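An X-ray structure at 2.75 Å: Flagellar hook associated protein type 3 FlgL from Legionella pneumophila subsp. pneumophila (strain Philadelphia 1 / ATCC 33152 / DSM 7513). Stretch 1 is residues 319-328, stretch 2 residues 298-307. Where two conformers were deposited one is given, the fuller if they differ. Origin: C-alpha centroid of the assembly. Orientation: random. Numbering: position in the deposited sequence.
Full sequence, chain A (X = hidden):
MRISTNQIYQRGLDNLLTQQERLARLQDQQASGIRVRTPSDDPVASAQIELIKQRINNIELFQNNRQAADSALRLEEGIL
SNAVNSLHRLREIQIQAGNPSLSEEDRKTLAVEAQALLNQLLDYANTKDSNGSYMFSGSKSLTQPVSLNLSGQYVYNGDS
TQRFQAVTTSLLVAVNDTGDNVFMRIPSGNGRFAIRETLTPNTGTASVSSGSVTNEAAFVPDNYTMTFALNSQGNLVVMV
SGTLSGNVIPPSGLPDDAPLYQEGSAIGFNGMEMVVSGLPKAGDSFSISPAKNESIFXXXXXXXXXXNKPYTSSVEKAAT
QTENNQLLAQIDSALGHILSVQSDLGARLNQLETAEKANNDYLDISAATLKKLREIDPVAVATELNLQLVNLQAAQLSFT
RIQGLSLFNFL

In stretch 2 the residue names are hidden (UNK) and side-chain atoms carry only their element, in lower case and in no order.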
ATOM      1  N   ALA A 319      15.990  17.383  13.279  1.00101.96           N
ATOM      2  CA  ALA A 319      15.797  17.123  11.846  1.00102.64           C
ATOM      3  C   ALA A 319      15.856  15.623  11.597  1.00 98.54           C
ATOM      4  O   ALA A 319      15.509  15.149  10.526  1.00 98.29           O
ATOM      5  CB  ALA A 319      16.827  17.865  10.990  1.00102.42           C
ATOM      6  N   THR A 320      16.300  14.907  12.617  1.00 97.61           N
ATOM      7  CA  THR A 320      16.260  13.457  12.674  1.00 98.17           C
ATOM      8  C   THR A 320      14.889  12.917  13.030  1.00 98.57           C
ATOM      9  O   THR A 320      14.451  11.929  12.424  1.00100.35           O
ATOM     10  CB  THR A 320      17.204  12.979  13.781  1.00100.01           C
ATOM     11  OG1 THR A 320      18.536  13.176  13.350  1.00102.04           O
ATOM     12  CG2 THR A 320      17.014  11.527  14.123  1.00102.17           C
ATOM     13  N   GLN A 321      14.229  13.542  14.020  1.00 96.08           N
ATOM     14  CA  GLN A 321      13.055  12.941  14.644  1.00 93.36           C
ATOM     15  C   GLN A 321      11.899  12.880  13.669  1.00 89.43           C
ATOM     16  O   GLN A 321      11.270  11.848  13.505  1.00 88.59           O
ATOM     17  CB  GLN A 321      12.655  13.670  15.931  1.00 96.13           C
ATOM     18  CG  GLN A 321      11.798  12.834  16.896  1.00 98.14           C
ATOM     19  CD  GLN A 321      12.594  11.733  17.602  1.00101.01           C
ATOM     20  OE1 GLN A 321      13.217  10.866  16.951  1.00 99.08           O
ATOM     21  NE2 GLN A 321      12.588  11.764  18.946  1.00100.41           N
ATOM     22  N   THR A 322      11.632  13.967  12.977  1.00 88.15           N
ATOM     23  CA  THR A 322      10.511  13.955  12.062  1.00 87.51           C
ATOM     24  C   THR A 322      10.506  12.744  11.131  1.00 87.67           C
ATOM     25  O   THR A 322       9.450  12.126  10.878  1.00 89.30           O
ATOM     26  CB  THR A 322      10.527  15.192  11.196  1.00 86.46           C
ATOM     27  OG1 THR A 322      10.467  16.356  12.031  1.00 84.82           O
ATOM     28  CG2 THR A 322       9.341  15.147  10.242  1.00 86.55           C
ATOM     29  N   GLU A 323      11.697  12.454  10.616  1.00 86.71           N
ATOM     30  CA  GLU A 323      11.942  11.342   9.730  1.00 86.32           C
ATOM     31  C   GLU A 323      12.049  10.023  10.514  1.00 86.46           C
ATOM     32  O   GLU A 323      11.644   9.001  10.008  1.00 87.90           O
ATOM     33  CB  GLU A 323      13.199  11.622   8.883  1.00 87.12           C
ATOM     34  CG  GLU A 323      13.903  10.409   8.248  1.00 89.27           C
ATOM     35  CD  GLU A 323      13.534  10.082   6.783  1.00 89.27           C
ATOM     36  OE1 GLU A 323      12.487  10.561   6.277  1.00 83.49           O
ATOM     37  OE2 GLU A 323      14.306   9.300   6.131  1.00 89.83           O
ATOM     38  N   ASN A 324      12.580  10.019  11.737  1.00 86.20           N
ATOM     39  CA  ASN A 324      12.571   8.787  12.546  1.00 83.22           C
ATOM     40  C   ASN A 324      11.149   8.265  12.675  1.00 83.79           C
ATOM     41  O   ASN A 324      10.911   7.096  12.384  1.00 85.20           O
ATOM     42  CB  ASN A 324      13.098   8.999  13.965  1.00 82.36           C
ATOM     43  CG  ASN A 324      14.610   8.969  14.069  1.00 82.38           C
ATOM     44  OD1 ASN A 324      15.329   8.358  13.255  1.00 82.80           O
ATOM     45  ND2 ASN A 324      15.105   9.616  15.120  1.00 81.34           N
ATOM     46  N   ASN A 325      10.221   9.121  13.127  1.00 83.87           N
ATOM     47  CA  ASN A 325       8.807   8.762  13.285  1.00 82.86           C
ATOM     48  C   ASN A 325       8.210   8.146  12.037  1.00 80.41           C
ATOM     49  O   ASN A 325       7.346   7.240  12.117  1.00 79.32           O
ATOM     50  CB  ASN A 325       7.972   9.990  13.585  1.00 86.05           C
ATOM     51  CG  ASN A 325       8.038  10.383  15.018  1.00 89.35           C
ATOM     52  OD1 ASN A 325       9.125  10.627  15.513  1.00 94.83           O
ATOM     53  ND2 ASN A 325       6.876  10.420  15.711  1.00 89.11           N
ATOM     54  N   GLN A 326       8.637   8.666  10.890  1.00 76.31           N
ATOM     55  CA  GLN A 326       8.125   8.164   9.614  1.00 76.81           C
ATOM     56  C   GLN A 326       8.665   6.775   9.380  1.00 77.42           C
ATOM     57  O   GLN A 326       7.926   5.862   9.044  1.00 79.81           O
ATOM     58  CB  GLN A 326       8.479   9.099   8.435  1.00 74.63           C
ATOM     59  CG  GLN A 326       7.770  10.445   8.507  1.00 74.08           C
ATOM     60  CD  GLN A 326       6.445  10.437   7.805  1.00 71.95           C
ATOM     61  OE1 GLN A 326       6.398  10.124   6.623  1.00 70.50           O
ATOM     62  NE2 GLN A 326       5.362  10.807   8.506  1.00 72.64           N
ATOM     63  N   LEU A 327       9.966   6.618   9.584  1.00 79.69           N
ATOM     64  CA  LEU A 327      10.627   5.365   9.289  1.00 80.02           C
ATOM     65  C   LEU A 327      10.148   4.275  10.234  1.00 80.08           C
ATOM     66  O   LEU A 327      10.182   3.112   9.896  1.00 81.41           O
ATOM     67  CB  LEU A 327      12.144   5.518   9.330  1.00 81.36           C
ATOM     68  CG  LEU A 327      12.770   6.292   8.167  1.00 82.38           C
ATOM     69  CD1 LEU A 327      14.245   6.523   8.443  1.00 83.74           C
ATOM     70  CD2 LEU A 327      12.611   5.533   6.855  1.00 83.89           C
ATOM     71  N   LEU A 328       9.668   4.639  11.409  1.00 78.48           N
ATOM     72  CA  LEU A 328       9.132   3.633  12.271  1.00 76.57           C
ATOM     73  C   LEU A 328       7.836   3.159  11.665  1.00 75.30           C
ATOM     74  O   LEU A 328       7.557   1.982  11.625  1.00 75.93           O
ATOM     75  CB  LEU A 328       8.869   4.223  13.624  1.00 77.12           C
ATOM     76  CG  LEU A 328       8.346   3.239  14.640  1.00 77.13           C
ATOM     77  CD1 LEU A 328       9.387   2.148  14.885  1.00 78.47           C
ATOM     78  CD2 LEU A 328       8.044   4.025  15.906  1.00 77.29           C
ATOM     79  N   UNK A 298      14.194   0.720  -0.010  1.00 88.28           N
ATOM     80  CA  UNK A 298      14.500   2.132   0.199  1.00 90.47           C
ATOM     81  C   UNK A 298      14.176   2.570   1.650  1.00 88.51           C
ATOM     82  O   UNK A 298      14.895   3.393   2.182  1.00 92.98           O
ATOM     83  o   UNK A 298      12.535   3.261  -0.669  1.00 89.93           O
ATOM     84  c   UNK A 298      13.900   3.058  -0.879  1.00 90.93           C
ATOM     85  N   UNK A 299      13.169   1.991   2.310  1.00 85.40           N
ATOM     86  CA  UNK A 299      12.922   2.286   3.740  1.00 82.88           C
ATOM     87  C   UNK A 299      14.199   2.058   4.576  1.00 83.84           C
ATOM     88  O   UNK A 299      14.586   2.878   5.421  1.00 85.70           O
ATOM     89  c   UNK A 299      11.797   1.552   5.873  1.00 80.47           C
ATOM     90  o   UNK A 299      10.495   1.954   3.944  1.00 75.72           O
ATOM     91  c   UNK A 299      11.764   1.456   4.364  1.00 79.73           C
ATOM     92  N   UNK A 300      14.853   0.939   4.339  1.00 84.15           N
ATOM     93  CA  UNK A 300      16.088   0.644   5.051  1.00 84.21           C
ATOM     94  C   UNK A 300      17.271   1.516   4.595  1.00 83.57           C
ATOM     95  O   UNK A 300      18.100   1.898   5.432  1.00 84.89           O
ATOM     96  c   UNK A 300      17.745  -1.072   5.734  1.00 86.48           C
ATOM     97  c   UNK A 300      15.360  -1.741   5.437  1.00 83.70           C
ATOM     98  c   UNK A 300      16.480  -0.834   4.936  1.00 84.60           C
ATOM     99  N   UNK A 301      17.332   1.812   3.293  0.60 83.36           N
ATOM    100  CA  UNK A 301      18.327   2.739   2.737  0.60 83.43           C
ATOM    101  C   UNK A 301      18.226   4.058   3.444  0.60 84.12           C
ATOM    102  O   UNK A 301      19.235   4.705   3.713  0.60 85.50           O
ATOM    103  c   UNK A 301      18.477   2.021  -1.067  0.60 79.59           C
ATOM    104  c   UNK A 301      18.111   2.977   1.242  0.60 82.37           C
ATOM    105  n   UNK A 301      17.422   2.455  -1.771  0.60 75.27           N
ATOM    106  o   UNK A 301      19.591   1.855  -1.559  0.60 80.80           O
ATOM    107  c   UNK A 301      18.262   1.720   0.393  0.60 81.44           C
ATOM    108  N   UNK A 302      16.984   4.432   3.739  1.00 83.72           N
ATOM    109  CA  UNK A 302      16.652   5.664   4.422  1.00 82.64           C
ATOM    110  C   UNK A 302      16.997   5.642   5.908  1.00 84.11           C
ATOM    111  O   UNK A 302      17.350   6.684   6.471  1.00 86.30           O
ATOM    112  c   UNK A 302      11.255   7.764   3.614  1.00 85.49           C
ATOM    113  c   UNK A 302      13.689   7.620   3.185  1.00 85.69           C
ATOM    114  n   UNK A 302      12.308   7.174   3.041  1.00 85.89           N
ATOM    115  n   UNK A 302      11.372   8.821   4.427  1.00 81.07           N
ATOM    116  n   UNK A 302      10.060   7.259   3.385  1.00 88.32           N
ATOM    117  c   UNK A 302      15.165   5.944   4.283  1.00 83.44           C
ATOM    118  c   UNK A 302      14.731   6.540   2.948  1.00 84.22           C
ATOM    119  N   UNK A 303      16.874   4.489   6.563  1.00 84.58           N
ATOM    120  CA  UNK A 303      17.200   4.425   7.990  1.00 85.01           C
ATOM    121  C   UNK A 303      18.679   4.621   8.136  1.00 84.17           C
ATOM    122  O   UNK A 303      19.129   5.243   9.106  1.00 83.37           O
ATOM    123  c   UNK A 303      16.807   3.122   8.644  1.00 85.91           C
ATOM    124  c   UNK A 303      16.401   0.838  10.849  1.00 88.41           C
ATOM    125 se   UNK A 303      15.137   1.031   9.374  1.00 88.59          SE
ATOM    126  c   UNK A 303      15.329   2.962   8.983  1.00 86.19           C
ATOM    127  N   UNK A 304      19.422   4.103   7.155  1.00 84.29           N
ATOM    128  CA  UNK A 304      20.889   4.275   7.060  1.00 87.25           C
ATOM    129  C   UNK A 304      21.306   5.749   6.791  1.00 89.53           C
ATOM    130  O   UNK A 304      22.144   6.317   7.504  1.00 93.06           O
ATOM    131  c   UNK A 304      21.496   3.394   5.940  1.00 86.30           C
ATOM    132  c   UNK A 304      22.939   3.784   5.660  1.00 86.13           C
ATOM    133  c   UNK A 304      21.384   1.900   6.261  1.00 86.16           C
ATOM    134  c   UNK A 304      21.668   0.995   5.059  1.00 85.81           C
ATOM    135  N   UNK A 305      20.746   6.375   5.763  1.00 87.31           N
ATOM    136  CA  UNK A 305      21.031   7.780   5.546  1.00 87.21           C
ATOM    137  C   UNK A 305      20.825   8.551   6.837  1.00 89.21           C
ATOM    138  O   UNK A 305      21.623   9.414   7.146  1.00 93.14           O
ATOM    139  c   UNK A 305      20.147   8.382   4.464  1.00 85.45           C
ATOM    140  c   UNK A 305      20.434   7.818   3.084  1.00 85.29           C
ATOM    141  o   UNK A 305      19.794   8.207   2.112  1.00 86.84           O
ATOM    142  n   UNK A 305      21.387   6.896   2.990  1.00 87.10           N
ATOM    143  N   UNK A 306      19.778   8.228   7.597  1.00 89.09           N
ATOM    144  CA  UNK A 306      19.411   8.991   8.792  1.00 88.93           C
ATOM    145  C   UNK A 306      20.346   8.743   9.981  1.00 90.52           C
ATOM    146  O   UNK A 306      20.723   9.644  10.715  1.00 87.59           O
ATOM    147  c   UNK A 306      17.212   9.760   9.736  1.00 90.25           C
ATOM    148  c   UNK A 306      18.003   8.596   9.207  1.00 90.72           C
ATOM    149  o   UNK A 306      17.036  10.742   9.041  1.00 92.32           O
ATOM    150  n   UNK A 306      16.709   9.647  10.961  1.00 91.52           N
ATOM    151  N   UNK A 307      20.711   7.495  10.191  1.00 91.83           N
ATOM    152  CA  UNK A 307      21.649   7.191  11.245  1.00 93.25           C
ATOM    153  C   UNK A 307      22.990   7.880  11.044  1.00 93.99           C
ATOM    154  O   UNK A 307      23.739   8.032  11.995  1.00 94.53           O
ATOM    155  c   UNK A 307      20.739   3.524  11.802  1.00 92.24           C
ATOM    156  c   UNK A 307      20.616   5.029  11.891  1.00 92.87           C
ATOM    157  c   UNK A 307      21.849   5.685  11.319  1.00 93.24           C
ATOM    158  c   UNK A 307      20.466   5.521  13.324  1.00 94.77           C
TER

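Position 298 carries one carbon and then one oxygen, and makes no contact with stretch 1. A lone hydroxymethyl group identifies Ser298. At position 299 the first side-chain carbon bears one oxygen and one carbon, and the residue touches Leu327; the branched pattern is that of Thr299. Thr299 O lies 3.6 Å from Leu327 CD2, and Thr299 CG2 4.2 Å from the same methyl. Position 300 has three carbons, two of them on the first, and its CA-to-CB bond points away from stretch 1: Val300, with chi1 at -178° (t).

Position 301 shows three carbons, the third carrying one oxygen and one nitrogen, an amide on a two-methylene stem. This is Gln301, out of reach of stretch 1. Position 302 has three carbons, a nitrogen, and a carbon bearing two more nitrogens; its CA-to-CB bond points toward stretch 1, where it meets Glu323 and Leu327. That guanidinium makes it Arg302. Arg302 NH2 lies 2.8 Å from Glu323 OE1, a salt bridge whose hydrogen bond is weak because the N-H...O angle is only 119°. Glu323 OE1 sits at the edge of the guanidinium, near its plane, while Leu327 CD2 covers one face and also lies 3.6 Å from Arg302 CB.

Position 303 is an unbranched chain of two carbons, selenium and one carbon, in contact with Leu327: Met303, present as selenomethionine. Met303 CG is 3.8 Å from Leu327 CD1, an apolar contact, although the end of the side chain leads away. Position 304 has four carbons forked at the first, with one arm two carbons long, hence Ile304; its CA-to-CB bond points away from stretch 1.

Position 305 has two carbons, the second carrying one oxygen and one nitrogen, and makes no contact with stretch 1; it is Asn305, which is exposed. Position 306 has the same atoms, but its CA-to-CB bond points toward stretch 1 and it packs against Thr320, Glu323, Asn324 and Leu327. It is Asn306: Asn306 OD1 is 3.2 Å from Glu323 CG, and Asn306 ND2 is 3.0 Å from Asn324 OD1. Position 307 has four carbons forked at the second and makes no contact with stretch 1: Leu307.

The contact works through two reciprocal knobs. The helices run nearly antiparallel, at 153°, with axes 10.4 Å apart at closest approach. Asn306 sits among Thr320, Glu323, Asn324 and Leu327; Leu327 sits among Thr299, Arg302, Met303 and Asn306. The register agrees, since the CA atoms of Thr320 and Asn306, and those of Leu327 and Thr299, are each 6.7 Å apart. The Glu323–Arg302 salt bridge adds a charged link to this packing, and 405 Å² is buried in all.

Stretch 2 (298-307) STVQRMINNL
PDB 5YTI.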